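PDB 2YB5: putative fusidic acid resistance protein from Staphylococcus aureus, which confers resistance to the antibiotic fusidic acid by mediating clearance of the ribosome, probably through binding elongation factor G. Local coordinates for residues I118-W123 with K131-K136; P151-G156 with D166-L171. All blocks are in the same frame, centred on the assembly; numbering follows the deposited sequence.

Contact 1 (I118-W123 with K131-K136)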
loop_
_atom_site.group_PDB
_atom_site.type_symbol
_atom_site.label_atom_id
_atom_site.label_comp_id
_atom_site.label_asym_id
_atom_site.label_seq_id
_atom_site.Cartn_x
_atom_site.Cartn_y
_atom_site.Cartn_z
ATOM N N ILE A 118 4.252 -1.336 4.435
ATOM C CA ILE A 118 4.441 -1.754 3.051
ATOM C C ILE A 118 3.651 -3.003 2.697
ATOM O O ILE A 118 3.594 -3.967 3.464
ATOM C CB ILE A 118 5.931 -1.933 2.679
ATOM C CG1 ILE A 118 6.678 -2.781 3.696
ATOM C CG2 ILE A 118 6.621 -0.578 2.511
ATOM C CD1 ILE A 118 8.038 -3.242 3.159
ATOM N N SER A 119 3.008 -2.936 1.536
ATOM C CA SER A 119 2.373 -4.073 0.907
ATOM C C SER A 119 3.352 -4.701 -0.074
ATOM O O SER A 119 3.256 -5.878 -0.396
ATOM C CB SER A 119 1.120 -3.631 0.166
ATOM O OG SER A 119 0.142 -3.183 1.088
ATOM N N TYR A 120 4.274 -3.898 -0.580
ATOM C CA TYR A 120 5.357 -4.432 -1.386
ATOM C C TYR A 120 6.666 -3.708 -1.091
ATOM O O TYR A 120 6.668 -2.534 -0.718
ATOM C CB TYR A 120 5.006 -4.344 -2.874
ATOM C CG TYR A 120 5.097 -2.986 -3.502
ATOM C CD1 TYR A 120 6.295 -2.516 -4.021
ATOM C CD2 TYR A 120 3.956 -2.179 -3.633
ATOM C CE1 TYR A 120 6.369 -1.257 -4.625
ATOM C CE2 TYR A 120 4.023 -0.944 -4.215
ATOM C CZ TYR A 120 5.227 -0.489 -4.728
ATOM O OH TYR A 120 5.282 0.745 -5.330
ATOM N N LEU A 121 7.768 -4.407 -1.285
ATOM C CA LEU A 121 9.087 -3.844 -1.016
ATOM C C LEU A 121 9.732 -3.361 -2.307
ATOM O O LEU A 121 10.123 -4.178 -3.162
ATOM C CB LEU A 121 9.979 -4.886 -0.341
ATOM C CG LEU A 121 11.361 -4.382 0.070
ATOM C CD1 LEU A 121 11.242 -3.101 0.908
ATOM C CD2 LEU A 121 12.083 -5.487 0.823
ATOM N N GLY A 122 9.854 -2.040 -2.438
ATOM C CA GLY A 122 10.421 -1.439 -3.624
ATOM C C GLY A 122 11.622 -0.605 -3.255
ATOM O O GLY A 122 11.520 0.279 -2.398
ATOM N N TRP A 123 12.755 -0.882 -3.890
ATOM C CA TRP A 123 13.989 -0.145 -3.608
ATOM C C TRP A 123 14.823 0.061 -4.844
ATOM O O TRP A 123 14.809 -0.760 -5.770
ATOM C CB TRP A 123 14.838 -0.832 -2.532
ATOM C CG TRP A 123 15.573 -2.111 -2.943
ATOM C CD1 TRP A 123 16.912 -2.239 -3.227
ATOM C CD2 TRP A 123 15.021 -3.432 -3.040
ATOM N NE1 TRP A 123 17.215 -3.554 -3.501
ATOM C CE2 TRP A 123 16.074 -4.305 -3.395
ATOM C CE3 TRP A 123 13.735 -3.962 -2.874
ATOM C CZ2 TRP A 123 15.875 -5.668 -3.605
ATOM C CZ3 TRP A 123 13.547 -5.326 -3.056
ATOM C CH2 TRP A 123 14.605 -6.155 -3.431
ATOM N N LYS A 131 15.031 -0.294 -10.314
ATOM C CA LYS A 131 14.186 -0.523 -9.145
ATOM C C LYS A 131 13.868 -2.007 -9.088
ATOM O O LYS A 131 13.592 -2.630 -10.116
ATOM C CB LYS A 131 12.876 0.298 -9.175
ATOM C CG LYS A 131 11.945 0.048 -7.969
ATOM C CD LYS A 131 10.563 0.664 -8.113
ATOM C CE LYS A 131 10.541 2.195 -8.047
ATOM N NZ LYS A 131 10.982 2.693 -6.711
ATOM N N TYR A 132 13.927 -2.546 -7.875
ATOM C CA TYR A 132 13.535 -3.906 -7.572
ATOM C C TYR A 132 12.232 -3.855 -6.789
ATOM O O TYR A 132 12.063 -2.981 -5.933
ATOM C CB TYR A 132 14.592 -4.558 -6.682
ATOM C CG TYR A 132 15.905 -4.807 -7.350
ATOM C CD1 TYR A 132 16.125 -5.981 -8.049
ATOM C CD2 TYR A 132 16.941 -3.888 -7.265
ATOM C CE1 TYR A 132 17.320 -6.233 -8.647
ATOM C CE2 TYR A 132 18.154 -4.134 -7.867
ATOM C CZ TYR A 132 18.334 -5.310 -8.561
ATOM O OH TYR A 132 19.530 -5.590 -9.171
ATOM N N ILE A 133 11.325 -4.791 -7.069
ATOM C CA ILE A 133 10.045 -4.870 -6.378
ATOM C C ILE A 133 9.796 -6.308 -5.942
ATOM O O ILE A 133 9.814 -7.193 -6.767
ATOM C CB ILE A 133 8.884 -4.374 -7.275
ATOM C CG1 ILE A 133 8.927 -2.845 -7.395
ATOM C CG2 ILE A 133 7.525 -4.841 -6.733
ATOM C CD1 ILE A 133 8.241 -2.282 -8.670
ATOM N N VAL A 134 9.589 -6.526 -4.647
ATOM C CA VAL A 134 9.311 -7.845 -4.095
ATOM C C VAL A 134 7.965 -7.796 -3.364
ATOM O O VAL A 134 7.635 -6.802 -2.709
ATOM C CB VAL A 134 10.449 -8.320 -3.144
ATOM C CG1 VAL A 134 10.072 -9.600 -2.394
ATOM C CG2 VAL A 134 11.756 -8.528 -3.942
ATOM N N TYR A 135 7.200 -8.872 -3.513
ATOM C CA TYR A 135 5.861 -9.004 -2.952
ATOM C C TYR A 135 5.478 -10.481 -2.813
ATOM O O TYR A 135 6.171 -11.379 -3.320
ATOM C CB TYR A 135 4.838 -8.276 -3.843
ATOM C CG TYR A 135 4.791 -8.819 -5.260
ATOM C CD1 TYR A 135 3.945 -9.871 -5.584
ATOM C CD2 TYR A 135 5.608 -8.301 -6.265
ATOM C CE1 TYR A 135 3.901 -10.384 -6.872
ATOM C CE2 TYR A 135 5.590 -8.819 -7.542
ATOM C CZ TYR A 135 4.723 -9.861 -7.838
ATOM O OH TYR A 135 4.667 -10.400 -9.086
ATOM N N LYS A 136 4.376 -10.713 -2.108
ATOM C CA LYS A 136 3.759 -12.037 -2.007
ATOM C C LYS A 136 2.631 -12.139 -3.025
ATOM O O LYS A 136 1.832 -11.213 -3.151
ATOM C CB LYS A 136 3.179 -12.248 -0.615
ATOM C CG LYS A 136 4.206 -12.384 0.490
ATOM C CD LYS A 136 4.932 -13.715 0.449
ATOM C CE LYS A 136 5.656 -14.002 1.760
ATOM N NZ LYS A 136 4.743 -14.583 2.796
HETATM O O HOH W 1 3.015 -8.576 -0.457
#
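L121 and V134 face each other as an antiparallel hydrogen-bonded pair, each N-H donating to the other's carbonyl, with L121 N to V134 O and V134 N to L121 O both 2.8 Å. W123 and Y132 repeat the exchange two residues on; the bond from Y132 N to W123 O is nearly straight, 175° at the hydrogen. Around the non-hydrogen-bonded pair G122 and I133, the inner carbonyls also receive CA-H...O contacts, G122 CA lying 3.2 Å from Y132 O, which already accepts from W123 N. Beyond the paired residues a water takes over, donating to S119 O and accepting from K136 N. The two strands form the first hairpin of the antiparallel sheet in the treble-clef zinc-finger region, and the 142-149 strand takes up the backbone of K131, I133 and Y135 on the other side of 131-136. W123 CG lies between the backbone N and the carbonyl carbon (chi1 73°), which folds the indole over Y132 CB, 3.5 Å from the centroid of the six-membered ring and 10° off its normal, a CH-pi contact, while V134 CG2 meets the ring edge in plane. The indole N-H is satisfied by K106 O, and K131 NZ by Y192 O, N124 OD1 and S194 OG. On the face of I133, Y120 CD1 touches I133 CG2 at 3.8 Å, and the tyrosine side chain also packs on the zinc ligand C197.

Contact 2 (P151-G156 with D166-L171)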
loop_
_atom_site.group_PDB
_atom_site.type_symbol
_atom_site.label_atom_id
_atom_site.label_comp_id
_atom_site.label_asym_id
_atom_site.label_seq_id
_atom_site.Cartn_x
_atom_site.Cartn_y
_atom_site.Cartn_z
ATOM N N PRO A 151 16.001 8.559 -13.109
ATOM C CA PRO A 151 15.931 9.381 -11.908
ATOM C C PRO A 151 15.355 10.762 -12.174
ATOM O O PRO A 151 15.127 11.525 -11.236
ATOM C CB PRO A 151 17.396 9.475 -11.469
ATOM C CG PRO A 151 18.160 9.427 -12.751
ATOM C CD PRO A 151 17.366 8.528 -13.668
ATOM N N ASN A 152 15.131 11.078 -13.448
ATOM C CA ASN A 152 14.462 12.310 -13.835
ATOM C C ASN A 152 12.951 12.107 -13.729
ATOM O O ASN A 152 12.351 11.421 -14.553
ATOM C CB ASN A 152 14.885 12.713 -15.250
ATOM C CG ASN A 152 16.395 12.889 -15.383
ATOM O OD1 ASN A 152 17.101 13.146 -14.400
ATOM N ND2 ASN A 152 16.898 12.743 -16.603
ATOM N N LYS A 153 12.348 12.698 -12.699
ATOM C CA LYS A 153 10.956 12.421 -12.333
ATOM C C LYS A 153 10.011 13.413 -12.985
ATOM O O LYS A 153 10.394 14.549 -13.245
ATOM C CB LYS A 153 10.784 12.465 -10.805
ATOM C CG LYS A 153 11.762 11.557 -10.053
ATOM C CD LYS A 153 11.585 11.603 -8.537
ATOM C CE LYS A 153 11.887 12.984 -7.962
ATOM N NZ LYS A 153 12.149 12.933 -6.493
ATOM N N VAL A 154 8.782 12.973 -13.255
ATOM C CA VAL A 154 7.722 13.850 -13.765
ATOM C C VAL A 154 6.425 13.591 -12.990
ATOM O O VAL A 154 6.095 12.443 -12.662
ATOM C CB VAL A 154 7.477 13.666 -15.287
ATOM C CG1 VAL A 154 8.727 14.025 -16.087
ATOM C CG2 VAL A 154 7.033 12.259 -15.616
ATOM N N LYS A 155 5.699 14.665 -12.685
ATOM C CA LYS A 155 4.481 14.561 -11.894
ATOM C C LYS A 155 3.392 13.906 -12.728
ATOM O O LYS A 155 3.203 14.254 -13.900
ATOM C CB LYS A 155 4.031 15.943 -11.418
ATOM C CG LYS A 155 3.084 15.931 -10.224
ATOM C CD LYS A 155 2.951 17.340 -9.655
ATOM C CE LYS A 155 1.985 17.430 -8.471
ATOM N NZ LYS A 155 1.888 18.848 -7.966
ATOM N N GLY A 156 2.685 12.952 -12.126
ATOM C CA GLY A 156 1.609 12.242 -12.815
ATOM C C GLY A 156 0.958 11.192 -11.942
ATOM O O GLY A 156 1.225 11.126 -10.739
ATOM N N ASP A 166 5.479 12.007 -7.620
ATOM C CA ASP A 166 6.695 12.144 -8.412
ATOM C C ASP A 166 6.970 10.777 -9.019
ATOM O O ASP A 166 7.322 9.837 -8.304
ATOM C CB ASP A 166 7.868 12.610 -7.553
ATOM C CG ASP A 166 7.671 14.015 -6.989
ATOM O OD1 ASP A 166 7.118 14.884 -7.689
ATOM O OD2 ASP A 166 8.083 14.247 -5.834
ATOM N N THR A 167 6.772 10.661 -10.330
ATOM C CA THR A 167 6.805 9.379 -11.012
ATOM C C THR A 167 7.963 9.283 -11.997
ATOM O O THR A 167 8.535 10.288 -12.404
ATOM C CB THR A 167 5.488 9.121 -11.779
ATOM O OG1 THR A 167 5.456 9.926 -12.961
ATOM C CG2 THR A 167 4.268 9.435 -10.901
ATOM N N SER A 168 8.317 8.058 -12.360
ATOM C CA SER A 168 9.247 7.822 -13.459
ATOM C C SER A 168 8.827 6.567 -14.182
ATOM O O SER A 168 8.091 5.728 -13.639
ATOM C CB SER A 168 10.670 7.634 -12.960
ATOM O OG SER A 168 11.100 8.750 -12.212
ATOM N N LEU A 169 9.324 6.429 -15.403
ATOM C CA LEU A 169 8.957 5.312 -16.244
ATOM C C LEU A 169 9.741 4.089 -15.802
ATOM O O LEU A 169 10.974 4.086 -15.834
ATOM C CB LEU A 169 9.240 5.626 -17.717
ATOM C CG LEU A 169 8.874 4.539 -18.726
ATOM C CD1 LEU A 169 7.394 4.163 -18.623
ATOM C CD2 LEU A 169 9.231 5.006 -20.151
ATOM N N PHE A 170 9.011 3.059 -15.386
ATOM C CA PHE A 170 9.600 1.783 -15.006
ATOM C C PHE A 170 9.486 0.837 -16.196
ATOM O O PHE A 170 8.381 0.469 -16.587
ATOM C CB PHE A 170 8.861 1.204 -13.794
ATOM C CG PHE A 170 9.344 -0.158 -13.374
ATOM C CD1 PHE A 170 8.861 -1.311 -13.987
ATOM C CD2 PHE A 170 10.260 -0.298 -12.330
ATOM C CE1 PHE A 170 9.300 -2.587 -13.568
ATOM C CE2 PHE A 170 10.700 -1.559 -11.920
ATOM C CZ PHE A 170 10.229 -2.696 -12.540
ATOM N N LEU A 171 10.628 0.441 -16.755
ATOM C CA LEU A 171 10.664 -0.461 -17.895
ATOM C C LEU A 171 11.149 -1.843 -17.489
ATOM O O LEU A 171 12.255 -2.000 -16.978
ATOM C CB LEU A 171 11.569 0.106 -18.995
ATOM C CG LEU A 171 10.999 1.331 -19.722
ATOM C CD1 LEU A 171 11.907 1.746 -20.867
ATOM C CD2 LEU A 171 9.614 1.050 -20.217
#
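T167 bonds twice to V154 O, through its backbone N and through its side-chain OG1. The hydroxyl oxygen lies between its own backbone N and carbonyl carbon (chi1 75°), and this torsion swings it over to V154 O, where it donates at 2.6 Å. The two donors approach differently: OG1 stands only 19° from the carbonyl plane, whereas T167 N, 3.0 Å from V154 O, comes in 46° above it. V154 N returns a bond of 2.8 Å to T167 O, completing an antiparallel hydrogen-bonded pair. The same threonine rotation leaves CG2 anti to the carbonyl carbon and brings the methyl to G156 O, 3.5 Å away. V154 CG2 is the valine branch nearest OG1, the two side chains crossing at about a right angle, and both residues also touch Y189 of the neighbouring 186-191 strand.

K153 runs along the other flank. Its CG is anti to the carbonyl carbon and passes S168 OG at 3.6 Å; the extended next bond places CD 4.0 Å from D166 CB, and the bend at chi3 keeps CE beside the same carbon. The charged ends come near each other without forming a salt bridge, K153 NZ being 4.3 Å from D166 OD2, so any attraction is probably modest. S168 OG is hydrogen-bonded to S150 O, which ties the sheet strand to the residue just before 151-156.

The chain turns a corner at both G156 and D166, and G156 pairs through its backbone with S165. This short antiparallel pairing thus carries the segment that supplies the zinc ligands C158 and C161, an arrangement consistent with the zinc knuckle of a treble-clef finger.

Contact 1 closes before contact 2 opens along the chain, and their centres lie about 17 Å apart within the treble-clef zinc-finger region. Both reach the same five-stranded antiparallel sheet: contact 1 pairs its first two strands, 121-125 and 130-136, and 166-171 lies on its fourth, with the 142-149 strand between. F170 joins them, its CE2 packing 3.6 Å from K131 O and 4.1 Å from I133 CD1, while its ring also meets F210 and I214 of helix 204-214. The zinc ion is near both, about 5 Å from the side chain of Y120 and 7 Å from that of T167. Both contacts therefore come close to the metal site, contact 1 through Y120 and contact 2 through T167.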